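Local coordinates for carbohydrate-binding protein (Flavonifractor plautii, PDB 6N1B), which probably removes the acetyl group from N-acetylgalactosamine of the blood group A antigen and holds the related blood group B trisaccharide in its sugar pocket, at residues Arg79-Ile82 against Tyr83-Pro86; Gly226-Gly229 against Tyr230-Gln234; Gln289-Gly293 against Arg294-Gly298. All blocks are in the same frame, centred on the assembly; numbering follows the deposited sequence. Where two conformers were deposited one is given.

Interaction 1 of 3, residues Arg79-Ile82 against Tyr83-Pro86; sequences RISI and YENP. With FUC (alpha-L-fucopyranose), chain B.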
ATOM      1  N   ARG A  79      -7.566 -17.846  -4.590  1.00 10.90           N
ATOM      2  CA  ARG A  79      -7.103 -19.206  -4.725  1.00 11.86           C
ATOM      3  C   ARG A  79      -5.638 -19.396  -5.104  1.00 11.69           C
ATOM      4  O   ARG A  79      -5.065 -20.465  -4.906  1.00 15.52           O
ATOM      5  CB  ARG A  79      -7.962 -20.067  -5.588  1.00 12.42           C
ATOM      6  CG  ARG A  79      -9.484 -20.056  -5.290  1.00 12.33           C
ATOM      7  CD  ARG A  79     -10.143 -21.242  -5.891  1.00 12.91           C
ATOM      8  NE  ARG A  79     -11.588 -21.121  -5.761  1.00 13.07           N
ATOM      9  CZ  ARG A  79     -12.428 -22.069  -6.192  1.00 13.55           C
ATOM     10  NH1 ARG A  79     -11.952 -23.188  -6.752  1.00 13.70           N
ATOM     11  NH2 ARG A  79     -13.748 -21.840  -6.071  1.00 15.35           N
ATOM     12  N   ILE A  80      -5.073 -18.410  -5.764  1.00 10.97           N
ATOM     13  CA  ILE A  80      -3.693 -18.460  -6.253  1.00 11.84           C
ATOM     14  C   ILE A  80      -3.052 -17.125  -6.132  1.00 11.96           C
ATOM     15  O   ILE A  80      -3.638 -16.146  -6.566  1.00 12.92           O
ATOM     16  CB  ILE A  80      -3.593 -19.079  -7.653  1.00 13.93           C
ATOM     17  CG1 ILE A  80      -2.161 -19.295  -8.131  1.00 16.76           C
ATOM     18  CG2 ILE A  80      -4.406 -18.308  -8.677  1.00 14.13           C
ATOM     19  CD1 ILE A  80      -2.028 -20.272  -9.288  1.00 18.09           C
ATOM     20  N   SER A  81      -1.874 -17.113  -5.448  1.00 11.64           N
ATOM     21  CA  SER A  81      -1.173 -15.857  -5.184  0.50 12.02           C
ATOM     22  C   SER A  81      -0.026 -15.567  -6.136  1.00 11.42           C
ATOM     23  O   SER A  81       0.713 -14.594  -5.984  1.00 11.36           O
ATOM     24  CB  SER A  81      -0.705 -15.839  -3.713  0.50 13.96           C
ATOM     25  OG  SER A  81      -1.851 -15.813  -2.868  0.50 13.31           O
ATOM     26  N   ILE A  82       0.132 -16.413  -7.166  1.00 10.59           N
ATOM     27  CA  ILE A  82       1.249 -16.349  -8.030  1.00 11.20           C
ATOM     28  C   ILE A  82       1.360 -15.156  -8.922  1.00 10.29           C
ATOM     29  O   ILE A  82       2.401 -14.830  -9.454  1.00 11.29           O
ATOM     30  CB  ILE A  82       1.456 -17.685  -8.844  1.00 12.21           C
ATOM     31  CG1 ILE A  82       2.968 -18.047  -9.002  1.00 16.67           C
ATOM     32  CG2 ILE A  82       0.600 -17.609 -10.092  1.00 14.17           C
ATOM     33  CD1 ILE A  82       3.306 -19.358  -9.635  1.00 20.29           C
ATOM     34  N   TYR A  83       0.199 -14.461  -9.099  1.00  9.67           N
ATOM     35  CA  TYR A  83       0.097 -13.252  -9.950  1.00 10.61           C
ATOM     36  C   TYR A  83       0.330 -11.984  -9.190  1.00 10.21           C
ATOM     37  O   TYR A  83       0.337 -10.897  -9.830  1.00 10.53           O
ATOM     38  CB  TYR A  83      -1.273 -13.166 -10.624  1.00 10.21           C
ATOM     39  CG  TYR A  83      -1.670 -14.424 -11.401  1.00 11.80           C
ATOM     40  CD1 TYR A  83      -0.872 -15.089 -12.233  1.00 13.59           C
ATOM     41  CD2 TYR A  83      -2.931 -14.945 -11.249  1.00 13.03           C
ATOM     42  CE1 TYR A  83      -1.239 -16.243 -12.949  1.00 14.33           C
ATOM     43  CE2 TYR A  83      -3.331 -16.075 -11.903  1.00 12.39           C
ATOM     44  CZ  TYR A  83      -2.474 -16.747 -12.716  1.00 13.71           C
ATOM     45  OH  TYR A  83      -2.846 -17.897 -13.375  1.00 15.51           O
ATOM     46  N   GLU A  84       0.583 -12.071  -7.892  1.00  9.51           N
ATOM     47  CA  GLU A  84       0.587 -10.927  -6.975  1.00  9.56           C
ATOM     48  C   GLU A  84       1.915 -10.147  -7.022  1.00  9.71           C
ATOM     49  O   GLU A  84       2.539  -9.947  -5.963  1.00 10.28           O
ATOM     50  CB  GLU A  84       0.161 -11.426  -5.600  1.00  9.59           C
ATOM     51  CG  GLU A  84      -0.285 -10.349  -4.625  1.00  9.73           C
ATOM     52  CD  GLU A  84      -0.828 -10.858  -3.394  1.00 11.99           C
ATOM     53  OE1 GLU A  84      -0.866 -12.115  -3.163  1.00 11.60           O
ATOM     54  OE2 GLU A  84      -1.274 -10.038  -2.544  1.00 18.27           O
ATOM     55  N   ASN A  85       2.262  -9.668  -8.221  1.00  9.96           N
ATOM     56  CA  ASN A  85       3.632  -9.213  -8.446  1.00  9.35           C
ATOM     57  C   ASN A  85       3.672  -7.753  -8.682  1.00  9.16           C
ATOM     58  O   ASN A  85       2.919  -7.214  -9.538  1.00 10.28           O
ATOM     59  CB  ASN A  85       4.228  -9.995  -9.586  1.00 10.13           C
ATOM     60  CG  ASN A  85       4.077 -11.504  -9.289  1.00  9.01           C
ATOM     61  OD1 ASN A  85       3.492 -12.263 -10.164  1.00 12.55           O
ATOM     62  ND2 ASN A  85       4.533 -11.934  -8.179  1.00  7.52           N
ATOM     63  N   PRO A  86       4.526  -7.021  -7.942  1.00  9.57           N
ATOM     64  CA  PRO A  86       4.625  -5.542  -8.088  1.00  9.68           C
ATOM     65  C   PRO A  86       4.630  -5.069  -9.534  1.00  9.27           C
ATOM     66  O   PRO A  86       5.397  -5.561 -10.358  1.00  9.13           O
ATOM     67  CB  PRO A  86       5.920  -5.203  -7.353  1.00 10.11           C
ATOM     68  CG  PRO A  86       5.978  -6.245  -6.301  1.00 11.90           C
ATOM     69  CD  PRO A  86       5.380  -7.513  -6.902  1.00  9.55           C
TER
HETATM   70  C1  FUC B   2      -2.085 -16.545   0.619  1.00 18.33           C
HETATM   71  C2  FUC B   2      -0.688 -17.180   0.711  1.00 18.62           C
HETATM   72  C3  FUC B   2      -0.806 -18.719   0.666  1.00 19.42           C
HETATM   73  C4  FUC B   2      -1.455 -19.131  -0.641  1.00 20.78           C
HETATM   74  C5  FUC B   2      -2.837 -18.501  -0.718  1.00 20.71           C
HETATM   75  C6  FUC B   2      -3.628 -18.741  -2.039  1.00 20.47           C
HETATM   76  O2  FUC B   2      -0.082 -16.819   1.990  1.00 18.90           O
HETATM   77  O3  FUC B   2       0.520 -19.312   0.691  1.00 21.89           O
HETATM   78  O4  FUC B   2      -0.638 -18.707  -1.723  1.00 20.01           O
HETATM   79  O5  FUC B   2      -2.694 -17.052  -0.582  1.00 20.42           O
HETATM   80  O   HOH W   1      -2.448 -13.863  -7.576  1.00 12.36           O
HETATM   81  O   HOH W   2       3.452 -13.780  -6.267  1.00 10.65           O
HETATM   82  O   HOH W   3      -1.890 -13.228  -1.170  1.00 20.43           O

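Interaction 2 of 3, residues Gly226-Gly229 against Tyr230-Gln234; sequences GDVG and YQNGQ. With GLA (alpha-D-galactopyranose), chain C; GAL (beta-D-galactopyranose), chain D.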
ATOM      1  N   GLY A 226       3.611 -12.722  13.120  1.00  9.84           N
ATOM      2  CA  GLY A 226       4.426 -13.891  13.436  1.00 10.45           C
ATOM      3  C   GLY A 226       4.636 -14.814  12.256  1.00  9.99           C
ATOM      4  O   GLY A 226       4.810 -14.362  11.124  1.00 10.29           O
ATOM      5  N   ASP A 227       4.544 -16.113  12.539  1.00 10.68           N
ATOM      6  CA  ASP A 227       4.573 -17.127  11.523  1.00 10.27           C
ATOM      7  C   ASP A 227       3.135 -17.623  11.182  1.00 11.37           C
ATOM      8  O   ASP A 227       2.989 -18.705  10.590  1.00 12.95           O
ATOM      9  CB  ASP A 227       5.449 -18.319  11.915  1.00 10.51           C
ATOM     10  CG  ASP A 227       5.835 -19.201  10.725  1.00 11.99           C
ATOM     11  OD1 ASP A 227       6.233 -18.609   9.671  1.00 12.52           O
ATOM     12  OD2 ASP A 227       5.876 -20.428  10.918  1.00 15.41           O
ATOM     13  N   VAL A 228       2.134 -16.796  11.503  1.00 10.32           N
ATOM     14  CA  VAL A 228       0.735 -17.269  11.386  1.00 10.96           C
ATOM     15  C   VAL A 228      -0.019 -16.558  10.239  1.00 10.40           C
ATOM     16  O   VAL A 228      -0.692 -17.240   9.478  1.00 12.42           O
ATOM     17  CB  VAL A 228       0.015 -17.036  12.755  1.00 12.58           C
ATOM     18  CG1 VAL A 228      -1.487 -17.376  12.617  1.00 13.36           C
ATOM     19  CG2 VAL A 228       0.682 -17.838  13.873  1.00 13.90           C
ATOM     20  N   GLY A 229      -0.003 -15.223  10.195  1.00  9.30           N
ATOM     21  CA  GLY A 229      -0.628 -14.577   9.068  1.00 10.06           C
ATOM     22  C   GLY A 229      -2.065 -14.124   9.353  1.00  9.76           C
ATOM     23  O   GLY A 229      -2.359 -13.572  10.410  1.00  9.60           O
ATOM     24  N   TYR A 230      -2.942 -14.414   8.390  1.00  9.63           N
ATOM     25  CA  TYR A 230      -4.325 -13.857   8.364  1.00 10.12           C
ATOM     26  C   TYR A 230      -5.151 -14.175   9.630  1.00  9.22           C
ATOM     27  O   TYR A 230      -5.931 -13.370  10.081  1.00 10.39           O
ATOM     28  CB  TYR A 230      -5.062 -14.333   7.084  1.00 10.40           C
ATOM     29  CG  TYR A 230      -6.266 -13.551   6.706  1.00  9.79           C
ATOM     30  CD1 TYR A 230      -6.157 -12.353   6.030  1.00 11.23           C
ATOM     31  CD2 TYR A 230      -7.542 -13.958   7.049  1.00 10.16           C
ATOM     32  CE1 TYR A 230      -7.259 -11.610   5.637  1.00 10.29           C
ATOM     33  CE2 TYR A 230      -8.650 -13.277   6.634  1.00  9.96           C
ATOM     34  CZ  TYR A 230      -8.518 -12.090   5.917  1.00  9.84           C
ATOM     35  OH  TYR A 230      -9.696 -11.345   5.560  1.00 11.92           O
ATOM     36  N   GLN A 231      -4.926 -15.426  10.169  1.00 10.20           N
ATOM     37  CA  GLN A 231      -5.698 -15.812  11.395  1.00 11.19           C
ATOM     38  C   GLN A 231      -5.022 -15.456  12.711  1.00 11.00           C
ATOM     39  O   GLN A 231      -5.559 -15.797  13.765  1.00 11.99           O
ATOM     40  CB  GLN A 231      -6.014 -17.297  11.359  1.00 11.64           C
ATOM     41  CG  GLN A 231      -6.770 -17.741  10.128  1.00 14.53           C
ATOM     42  CD  GLN A 231      -8.173 -17.162   9.958  1.00 16.69           C
ATOM     43  OE1 GLN A 231      -8.794 -16.749  10.895  1.00 15.64           O
ATOM     44  NE2 GLN A 231      -8.636 -17.066   8.655  1.00 18.27           N
ATOM     45  N   ASN A 232      -3.899 -14.741  12.669  1.00  9.77           N
ATOM     46  CA  ASN A 232      -3.245 -14.300  13.907  1.00  9.38           C
ATOM     47  C   ASN A 232      -4.128 -13.356  14.670  1.00  9.35           C
ATOM     48  O   ASN A 232      -4.091 -13.334  15.954  1.00 10.89           O
ATOM     49  CB  ASN A 232      -1.860 -13.729  13.602  1.00  9.56           C
ATOM     50  CG  ASN A 232      -0.956 -13.640  14.800  1.00  9.89           C
ATOM     51  OD1 ASN A 232      -0.443 -12.465  15.156  1.00 12.59           O
ATOM     52  ND2 ASN A 232      -0.642 -14.767  15.355  1.00  9.46           N
ATOM     53  N   GLY A 233      -4.858 -12.503  13.978  1.00  9.11           N
ATOM     54  CA  GLY A 233      -5.869 -11.690  14.620  1.00  9.26           C
ATOM     55  C   GLY A 233      -5.424 -10.674  15.604  1.00  9.14           C
ATOM     56  O   GLY A 233      -4.538  -9.841  15.339  1.00  9.25           O
ATOM     57  N   GLN A 234      -6.048 -10.690  16.816  1.00  9.31           N
ATOM     58  CA  GLN A 234      -5.827  -9.698  17.871  1.00  9.21           C
ATOM     59  C   GLN A 234      -4.405  -9.804  18.471  1.00  9.25           C
ATOM     60  O   GLN A 234      -4.049  -8.942  19.231  1.00 10.81           O
ATOM     61  CB  GLN A 234      -6.926  -9.827  18.932  1.00  9.38           C
ATOM     62  CG  GLN A 234      -8.297  -9.382  18.464  1.00  9.28           C
ATOM     63  CD  GLN A 234      -8.348  -7.938  18.022  1.00 11.59           C
ATOM     64  OE1 GLN A 234      -7.778  -7.049  18.657  1.00 12.13           O
ATOM     65  NE2 GLN A 234      -9.085  -7.732  16.859  1.00 14.64           N
TER
HETATM   66  C1  GLA C   3      -3.024 -13.061   3.010  1.00 16.88           C
HETATM   67  C2  GLA C   3      -2.057 -12.031   2.336  1.00 14.12           C
HETATM   68  C3  GLA C   3      -0.715 -12.718   2.033  1.00 22.29           C
HETATM   69  C4  GLA C   3      -0.099 -13.395   3.311  1.00 15.92           C
HETATM   70  C5  GLA C   3      -1.176 -14.269   4.026  1.00 18.54           C
HETATM   71  C6  GLA C   3      -0.772 -14.652   5.392  1.00 20.19           C
HETATM   72  O2  GLA C   3      -2.712 -11.620   1.079  1.00 20.90           O
HETATM   73  O3  GLA C   3       0.315 -11.692   1.290  1.00 20.41           O
HETATM   74  O4  GLA C   3       0.330 -12.350   4.101  1.00 18.65           O
HETATM   75  O5  GLA C   3      -2.427 -13.495   4.286  1.00 17.06           O
HETATM   76  O6  GLA C   3      -1.744 -15.569   6.057  1.00 14.53           O
HETATM   77  C1  GAL D   1      -5.135 -17.502   2.480  1.00 21.93           C
HETATM   78  C2  GAL D   1      -4.237 -16.420   1.888  1.00 19.13           C
HETATM   79  C3  GAL D   1      -4.227 -15.224   2.836  1.00 19.78           C
HETATM   80  C4  GAL D   1      -5.595 -14.650   3.171  1.00 21.53           C
HETATM   81  C5  GAL D   1      -6.408 -15.852   3.618  1.00 20.78           C
HETATM   82  C6  GAL D   1      -7.851 -15.371   3.710  1.00 23.68           C
HETATM   83  O1  GAL D   1      -5.162 -18.606   1.606  1.00 29.60           O
HETATM   84  O2  GAL D   1      -2.861 -16.947   1.786  1.00 19.85           O
HETATM   85  O3  GAL D   1      -3.294 -14.204   2.189  1.00 20.21           O
HETATM   86  O4  GAL D   1      -6.068 -14.089   1.929  1.00 22.37           O
HETATM   87  O5  GAL D   1      -6.416 -16.862   2.598  1.00 25.21           O
HETATM   88  O6  GAL D   1      -8.576 -16.399   4.370  1.00 31.67           O
HETATM   89  O   HOH W   4      -3.382 -17.609   9.074  1.00 14.59           O
HETATM   90  O   HOH W   5      -4.181 -11.600  11.287  1.00  9.52           O

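Interaction 3 of 3, residues Gln289-Gly293 against Arg294-Gly298; sequences QCFAG and RNPDG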
ATOM      1  N   GLN A 289      -5.942  -0.496   7.716  1.00  7.23           N
ATOM      2  CA  GLN A 289      -6.954  -1.526   7.485  1.00  7.70           C
ATOM      3  C   GLN A 289      -6.882  -2.438   8.699  1.00  8.19           C
ATOM      4  O   GLN A 289      -5.830  -3.044   8.981  1.00  8.21           O
ATOM      5  CB  GLN A 289      -6.587  -2.321   6.212  1.00  7.75           C
ATOM      6  CG  GLN A 289      -7.532  -3.475   5.991  1.00  7.72           C
ATOM      7  CD  GLN A 289      -7.020  -4.516   5.026  1.00  7.77           C
ATOM      8  OE1 GLN A 289      -5.935  -4.356   4.442  1.00  8.87           O
ATOM      9  NE2 GLN A 289      -7.762  -5.668   4.927  1.00  8.18           N
ATOM     10  N   CYS A 290      -7.989  -2.489   9.464  1.00  8.19           N
ATOM     11  CA  CYS A 290      -8.009  -3.057  10.803  1.00  8.23           C
ATOM     12  C   CYS A 290      -9.286  -3.774  11.076  1.00  8.93           C
ATOM     13  O   CYS A 290     -10.243  -3.711  10.262  1.00  9.10           O
ATOM     14  CB  CYS A 290      -7.653  -1.989  11.847  1.00  8.79           C
ATOM     15  SG  CYS A 290      -8.825  -0.599  11.851  1.00  9.63           S
ATOM     16  N   PHE A 291      -9.411  -4.402  12.243  1.00  7.92           N
ATOM     17  CA  PHE A 291     -10.535  -5.284  12.530  1.00  8.42           C
ATOM     18  C   PHE A 291     -10.687  -5.487  14.018  1.00  9.46           C
ATOM     19  O   PHE A 291      -9.648  -5.496  14.753  1.00  9.29           O
ATOM     20  CB  PHE A 291     -10.393  -6.608  11.779  1.00  9.32           C
ATOM     21  CG  PHE A 291      -9.128  -7.349  12.120  1.00  9.09           C
ATOM     22  CD1 PHE A 291      -7.934  -7.059  11.476  1.00  8.73           C
ATOM     23  CD2 PHE A 291      -9.146  -8.293  13.148  1.00  9.61           C
ATOM     24  CE1 PHE A 291      -6.779  -7.714  11.835  1.00  8.40           C
ATOM     25  CE2 PHE A 291      -7.990  -8.953  13.477  1.00 10.17           C
ATOM     26  CZ  PHE A 291      -6.800  -8.631  12.867  1.00  9.77           C
ATOM     27  N   ALA A 292     -11.901  -5.754  14.463  1.00  9.38           N
ATOM     28  CA  ALA A 292     -12.174  -6.034  15.896  1.00  9.96           C
ATOM     29  C   ALA A 292     -12.363  -7.509  16.176  1.00 11.10           C
ATOM     30  O   ALA A 292     -12.288  -7.930  17.344  1.00 12.09           O
ATOM     31  CB  ALA A 292     -13.430  -5.299  16.361  1.00 11.63           C
ATOM     32  N   GLY A 293     -12.514  -8.324  15.141  1.00 12.05           N
ATOM     33  CA  GLY A 293     -12.740  -9.764  15.367  1.00 11.79           C
ATOM     34  C   GLY A 293     -11.505 -10.641  15.249  1.00 12.85           C
ATOM     35  O   GLY A 293     -10.382 -10.197  15.585  1.00 12.80           O
ATOM     36  N   ARG A 294     -11.714 -11.866  14.801  1.00 13.54           N
ATOM     37  CA  ARG A 294     -10.671 -12.882  14.829  1.00 13.25           C
ATOM     38  C   ARG A 294      -9.670 -12.756  13.653  1.00 12.10           C
ATOM     39  O   ARG A 294      -8.618 -13.330  13.678  1.00 12.36           O
ATOM     40  CB  ARG A 294     -11.306 -14.310  14.788  1.00 16.65           C
ATOM     41  CG  ARG A 294     -11.905 -14.741  16.140  1.00 24.87           C
ATOM     42  CD  ARG A 294     -12.202 -16.231  16.299  1.00 37.06           C
ATOM     43  NE  ARG A 294     -12.801 -16.757  15.081  1.00 53.48           N
ATOM     44  CZ  ARG A 294     -12.673 -18.029  14.616  1.00 58.04           C
ATOM     45  NH1 ARG A 294     -11.880 -18.935  15.180  1.00 72.40           N
ATOM     46  NH2 ARG A 294     -13.286 -18.403  13.508  1.00 65.68           N
ATOM     47  N   ASN A 295     -10.109 -12.065  12.574  1.00 10.63           N
ATOM     48  CA  ASN A 295      -9.294 -11.913  11.402  1.00 10.36           C
ATOM     49  C   ASN A 295      -9.784 -10.679  10.595  1.00 10.50           C
ATOM     50  O   ASN A 295     -10.757 -10.085  10.959  1.00 10.75           O
ATOM     51  CB  ASN A 295      -9.246 -13.246  10.585  1.00 11.24           C
ATOM     52  CG  ASN A 295     -10.641 -13.633  10.127  1.00 11.16           C
ATOM     53  OD1 ASN A 295     -11.403 -12.771   9.689  1.00 11.73           O
ATOM     54  ND2 ASN A 295     -10.982 -14.850  10.286  1.00 15.44           N
ATOM     55  N   PRO A 296      -9.054 -10.355   9.512  1.00  9.32           N
ATOM     56  CA  PRO A 296      -9.498  -9.176   8.718  1.00  9.87           C
ATOM     57  C   PRO A 296     -10.738  -9.309   7.862  1.00  8.79           C
ATOM     58  O   PRO A 296     -11.055  -8.346   7.197  1.00 10.45           O
ATOM     59  CB  PRO A 296      -8.295  -8.860   7.850  1.00 10.97           C
ATOM     60  CG  PRO A 296      -7.077  -9.536   8.528  1.00  9.79           C
ATOM     61  CD  PRO A 296      -7.697 -10.746   9.182  1.00 10.06           C
ATOM     62  N   ASP A 297     -11.490 -10.401   7.956  1.00  8.86           N
ATOM     63  CA  ASP A 297     -12.755 -10.429   7.223  1.00  9.36           C
ATOM     64  C   ASP A 297     -13.647  -9.317   7.648  1.00 10.05           C
ATOM     65  O   ASP A 297     -13.779  -9.011   8.829  1.00 11.19           O
ATOM     66  CB  ASP A 297     -13.470 -11.758   7.416  1.00 10.50           C
ATOM     67  CG  ASP A 297     -12.791 -12.949   6.785  1.00 12.02           C
ATOM     68  OD1 ASP A 297     -11.862 -12.791   5.954  1.00 11.73           O
ATOM     69  OD2 ASP A 297     -13.339 -14.062   7.011  1.00 16.25           O
ATOM     70  N   GLY A 298     -14.225  -8.594   6.662  1.00  9.82           N
ATOM     71  CA  GLY A 298     -15.057  -7.408   7.029  1.00 10.50           C
ATOM     72  C   GLY A 298     -14.295  -6.213   7.498  1.00  9.38           C
ATOM     73  O   GLY A 298     -14.869  -5.289   8.054  1.00 10.07           O
TER

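Interaction 1 of 3, residues Arg79-Ile82 against Tyr83-Pro86
Y83 lies across I82, and the two are tied into a tight turn. Followed outward, the side chain begins with Y83 CB, 3.7 Å from I82 C. CG is turned anti to Y83's own carbonyl carbon (chi1 -53°), which brings the ring back over the preceding side chain. There the methyl CG2 of I82 rests over one ring face, 3.9 Å from the centroid and shifted toward the CD1–CE1 side, a CH-pi contact. Farther round, CE2 reaches I80 CG2 at 4.1 Å from an oblique direction. The hydroxyl at the tip passes beyond these isoleucines and bonds to D44. A tyrosine suits the place because its flat part covers branched aliphatic groups while its end is polar.

The chain here makes a type I turn from S81 to E84. E84 N donates to S81 O at 3.2 Å with an N-H...O angle of 155°. An inverse gamma turn centred on E84 follows, with N85 N bonded to Y83 O. In one of its two conformers S81 OG donates to the ring oxygen O5 of the fucose (2.7 Å) and shares a water with E84 OE1, so this grip may be only partly occupied. Serine's short side chain puts a hydroxyl within bonding distance of the sugar, with CB close behind.

The whole piece is the loop between strands 67-75 and 87-91. S81 and E84 turn to H117 of strand 116-126, E84 also touching T74 of strand 67-75, so the turn forms one wall of the glycan pocket.

Interaction 2 of 3, residues Gly226-Gly229 against Tyr230-Gln234
V228 and N232 meet with their side chains at about a right angle, the valine CG1 lying against the asparagine near its backbone. CG1 stands anti to the V228 nitrogen (chi1 174°), and this points the methyl at N232 CB, 3.8 Å away, and N232 N, 3.6 Å away. A compact branched residue fits here because its methyls pack on the turn without adding a polar group; V228 also belongs to the glycan pocket.

The turn itself is closed by N232 N donating to G229 O at 3.0 Å and 160°. A water that also serves G233 N gives the same oxygen a second bond. Another water joins V228 O to Q231 N, so the backbone on both limbs of the bend is hydrated as well as bonded.

Y230 is swung out of the bend in a different direction, toward the trisaccharide. One ring face receives C6 of the beta-galactose, which sits 3.6 Å above the plane and off toward the rim, an apolar contact of the exocyclic carbon with the aromatic face, of the kind tyrosines often make with sugars. The backbone Y230 N donates to O6 of the alpha-galactose at 2.9 Å. That oxygen comes to 3.4 Å from G229 CA, a closeness that suits a residue without a side chain.

W271, from strand 269-278, meets the Y230 ring edge-to-face, and the tyrosine also touches P296. The turn therefore bridges strands 217-224 and 237-243 of one antiparallel sheet while leaning on the loop after strand 283-291 of the next.

Interaction 3 of 3, residues Gln289-Gly293 against Arg294-Gly298
One face of the F291 ring is covered by the peptide link between N295 and P296: P296 N stands 3.9 Å above the ring centre, and N295 C lies 3.5 Å above the plane, displaced toward the rim. At the ring edge, in plane, is G293 N from the same bend. This is the turn of a beta hairpin joining strands 283-291 and 300-306 in a four-stranded antiparallel sheet, consistent with one blade of a beta-propeller.

The proline ring lies beside the phenyl ring, the two pointing the same way, with P296 CG 3.8 Å from F291 CE1. On the other side of the ring's rim, F291 CD2 approaches the carbonyl oxygen N295 O at 3.3 Å. F291 takes the rotamer with CG between its backbone N and carbonyl carbon (chi1 59°), which turns the ring toward the returning chain, against the N295-P296 peptide. A phenylalanine suits this spot because a broad flat ring can support a tertiary amide, whose proline nitrogen carries no hydrogen to be satisfied.

Q289, two residues before F291 on the same strand, approaches the proline more loosely, and its NE2 bonds to S299. Strand 269-278 lies alongside: F291 touches A269 and P296 touches W271, while F291 O also receives Q234 NE2. R294 is exposed at the bend.

Past the ring, the chain is set by an Asx turn: N295 OD1 accepts from D297 N at 2.9 Å, the N-H...O angle being 157° and the donor tilted 24° from the carbonyl plane.

How the interactions relate
All three are partly buried loop bends, and none is deep core. Interactions 1 and 2 hold the bound trisaccharide from separate loops, their nearest atoms about 10 Å apart: the first offers a serine hydroxyl to fucose, the second a backbone N-H and an aromatic face to the two galactoses. Interaction 3 lacks a residue of the glycan pocket and has no hydrogen bond between its segments; packing of phenylalanine on a proline peptide dominates. It nevertheless stands behind interaction 2, which it touches: Y230 OH bonds to D297 OD1 at 2.6 Å, and Q231 OE1 to N295 ND2. Thus 294-298 probably acts as a second shell that helps position the sugar-facing tyrosine.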